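Local coordinates for hypothetical protein RBSTP0775 (PDB 1RZ3) that is of unknown function but, as a P-loop protein of the phosphoribulokinase/uridine kinase family, probably binds ATP and acts as a kinase, at residues 13-18 with 125-130. Residues are numbered along the deposited sequence; the frame is centred on the assembly and turned at random.
Sequences TILAIK and SDMIMI
Met127, a selenomethionine at the start of strand 127-132, reaches across and meets Ile14 of helix 3-15. The tight spot is one methyl group: CG2 of Ile14 lies 3.6 Å from SE of Met127 and 3.8 Å from its CE, so the branch bears on the end of the selenoether. In Ile14, chi1 -73° leaves CG1 beside the backbone N and turns CG2 anti to it, toward the strand. Met127 runs extended beyond CG and covers a little over half of the 10.0 Å between the CA atoms of Ile14 and Met127. The two side chains cross at a slant. Leu42 of helix 35-48 also touches Ile14, and Leu23 and Leu25 of the neighbouring strand 23-29 touch Met127, within the same buried apolar layer. Toward solvent the fit slackens: CD2 of the exposed Leu15 comes only to 4.3 Å from CE of Met127, although Leu46 also touches Leu15. The contact lays the N-terminal helix against the parallel sheet of the P-loop fold. No hydrogen bond links the segments; the direct contact rests on van der Waals packing and apolar burial, with no polar bond to fix its direction.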
loop_
_atom_site.group_PDB
_atom_site.type_symbol
_atom_site.label_atom_id
_atom_site.label_comp_id
_atom_site.label_asym_id
_atom_site.label_seq_id
_atom_site.Cartn_x
_atom_site.Cartn_y
_atom_site.Cartn_z
ATOM N N THR A 13 -5.643 10.407 15.286
ATOM C CA THR A 13 -4.219 10.121 15.440
ATOM C C THR A 13 -3.431 10.730 14.279
ATOM O O THR A 13 -2.384 11.346 14.478
ATOM C CB THR A 13 -3.986 8.595 15.483
ATOM O OG1 THR A 13 -4.614 8.062 16.657
ATOM C CG2 THR A 13 -2.494 8.269 15.518
ATOM N N ILE A 14 -3.948 10.559 13.067
ATOM C CA ILE A 14 -3.295 11.084 11.876
ATOM C C ILE A 14 -3.275 12.610 11.873
ATOM O O ILE A 14 -2.278 13.225 11.481
ATOM C CB ILE A 14 -3.988 10.544 10.595
ATOM C CG1 ILE A 14 -3.634 9.061 10.421
ATOM C CG2 ILE A 14 -3.566 11.354 9.364
ATOM C CD1 ILE A 14 -4.457 8.338 9.363
ATOM N N LEU A 15 -4.360 13.226 12.333
ATOM C CA LEU A 15 -4.425 14.683 12.365
ATOM C C LEU A 15 -3.504 15.301 13.420
ATOM O O LEU A 15 -3.305 16.518 13.435
ATOM C CB LEU A 15 -5.865 15.141 12.608
ATOM C CG LEU A 15 -6.861 14.860 11.478
ATOM C CD1 LEU A 15 -8.279 15.202 11.949
ATOM C CD2 LEU A 15 -6.480 15.677 10.248
ATOM N N ALA A 16 -2.946 14.467 14.296
ATOM C CA ALA A 16 -2.050 14.938 15.353
ATOM C C ALA A 16 -0.577 14.845 14.960
ATOM O O ALA A 16 0.293 15.370 15.661
ATOM C CB ALA A 16 -2.293 14.132 16.643
ATOM N N ILE A 17 -0.297 14.177 13.847
ATOM C CA ILE A 17 1.081 14.013 13.382
ATOM C C ILE A 17 1.688 15.326 12.889
ATOM O O ILE A 17 1.045 16.079 12.146
ATOM C CB ILE A 17 1.162 12.999 12.225
ATOM C CG1 ILE A 17 0.605 11.646 12.671
ATOM C CG2 ILE A 17 2.617 12.841 11.762
ATOM C CD1 ILE A 17 0.503 10.642 11.546
ATOM N N LYS A 18 2.925 15.595 13.303
ATOM C CA LYS A 18 3.619 16.803 12.872
ATOM C C LYS A 18 3.877 16.710 11.376
ATOM O O LYS A 18 4.435 15.725 10.896
ATOM C CB LYS A 18 4.958 16.953 13.599
ATOM C CG LYS A 18 5.789 18.142 13.120
ATOM C CD LYS A 18 5.073 19.462 13.383
ATOM C CE LYS A 18 5.904 20.661 12.939
ATOM N NZ LYS A 18 6.142 20.688 11.472
ATOM N N SER A 125 -1.744 18.445 -2.567
ATOM C CA SER A 125 -2.273 17.480 -1.599
ATOM C C SER A 125 -1.641 17.749 -0.234
ATOM O O SER A 125 -0.467 18.108 -0.147
ATOM C CB SER A 125 -1.919 16.042 -2.006
ATOM O OG SER A 125 -2.463 15.688 -3.263
ATOM N N ASP A 126 -2.418 17.580 0.832
ATOM C CA ASP A 126 -1.886 17.754 2.180
ATOM C C ASP A 126 -1.283 16.417 2.608
ATOM O O ASP A 126 -0.274 16.367 3.322
ATOM C CB ASP A 126 -2.994 18.132 3.160
ATOM C CG ASP A 126 -3.613 19.474 2.845
ATOM O OD1 ASP A 126 -2.865 20.473 2.779
ATOM O OD2 ASP A 126 -4.847 19.527 2.665
HETATM N N MSE A 127 -1.914 15.335 2.158
HETATM C CA MSE A 127 -1.459 13.994 2.495
HETATM C C MSE A 127 -1.589 13.054 1.310
HETATM O O MSE A 127 -2.483 13.204 0.478
HETATM C CB MSE A 127 -2.291 13.415 3.646
HETATM C CG MSE A 127 -2.434 14.312 4.860
HETATM SE SE MSE A 127 -3.292 13.387 6.356
HETATM C CE MSE A 127 -3.076 14.762 7.705
ATOM N N ILE A 128 -0.690 12.078 1.249
ATOM C CA ILE A 128 -0.705 11.072 0.201
ATOM C C ILE A 128 -0.907 9.765 0.949
ATOM O O ILE A 128 -0.155 9.457 1.877
ATOM C CB ILE A 128 0.646 10.993 -0.553
ATOM C CG1 ILE A 128 1.007 12.364 -1.140
ATOM C CG2 ILE A 128 0.565 9.917 -1.645
ATOM C CD1 ILE A 128 -0.051 12.944 -2.038
HETATM N N MSE A 129 -1.921 9.002 0.568
HETATM C CA MSE A 129 -2.179 7.737 1.240
HETATM C C MSE A 129 -1.969 6.564 0.298
HETATM O O MSE A 129 -2.523 6.525 -0.799
HETATM C CB MSE A 129 -3.600 7.704 1.793
HETATM C CG MSE A 129 -3.858 6.497 2.667
HETATM SE SE MSE A 129 -5.655 6.496 3.309
HETATM C CE MSE A 129 -5.511 7.912 4.617
ATOM N N ILE A 130 -1.158 5.612 0.741
ATOM C CA ILE A 130 -0.841 4.429 -0.046
ATOM C C ILE A 130 -1.227 3.175 0.733
ATOM O O ILE A 130 -0.831 3.012 1.887
ATOM C CB ILE A 130 0.675 4.386 -0.358
ATOM C CG1 ILE A 130 1.081 5.679 -1.077
ATOM C CG2 ILE A 130 1.009 3.160 -1.200
ATOM C CD1 ILE A 130 2.564 5.819 -1.315
#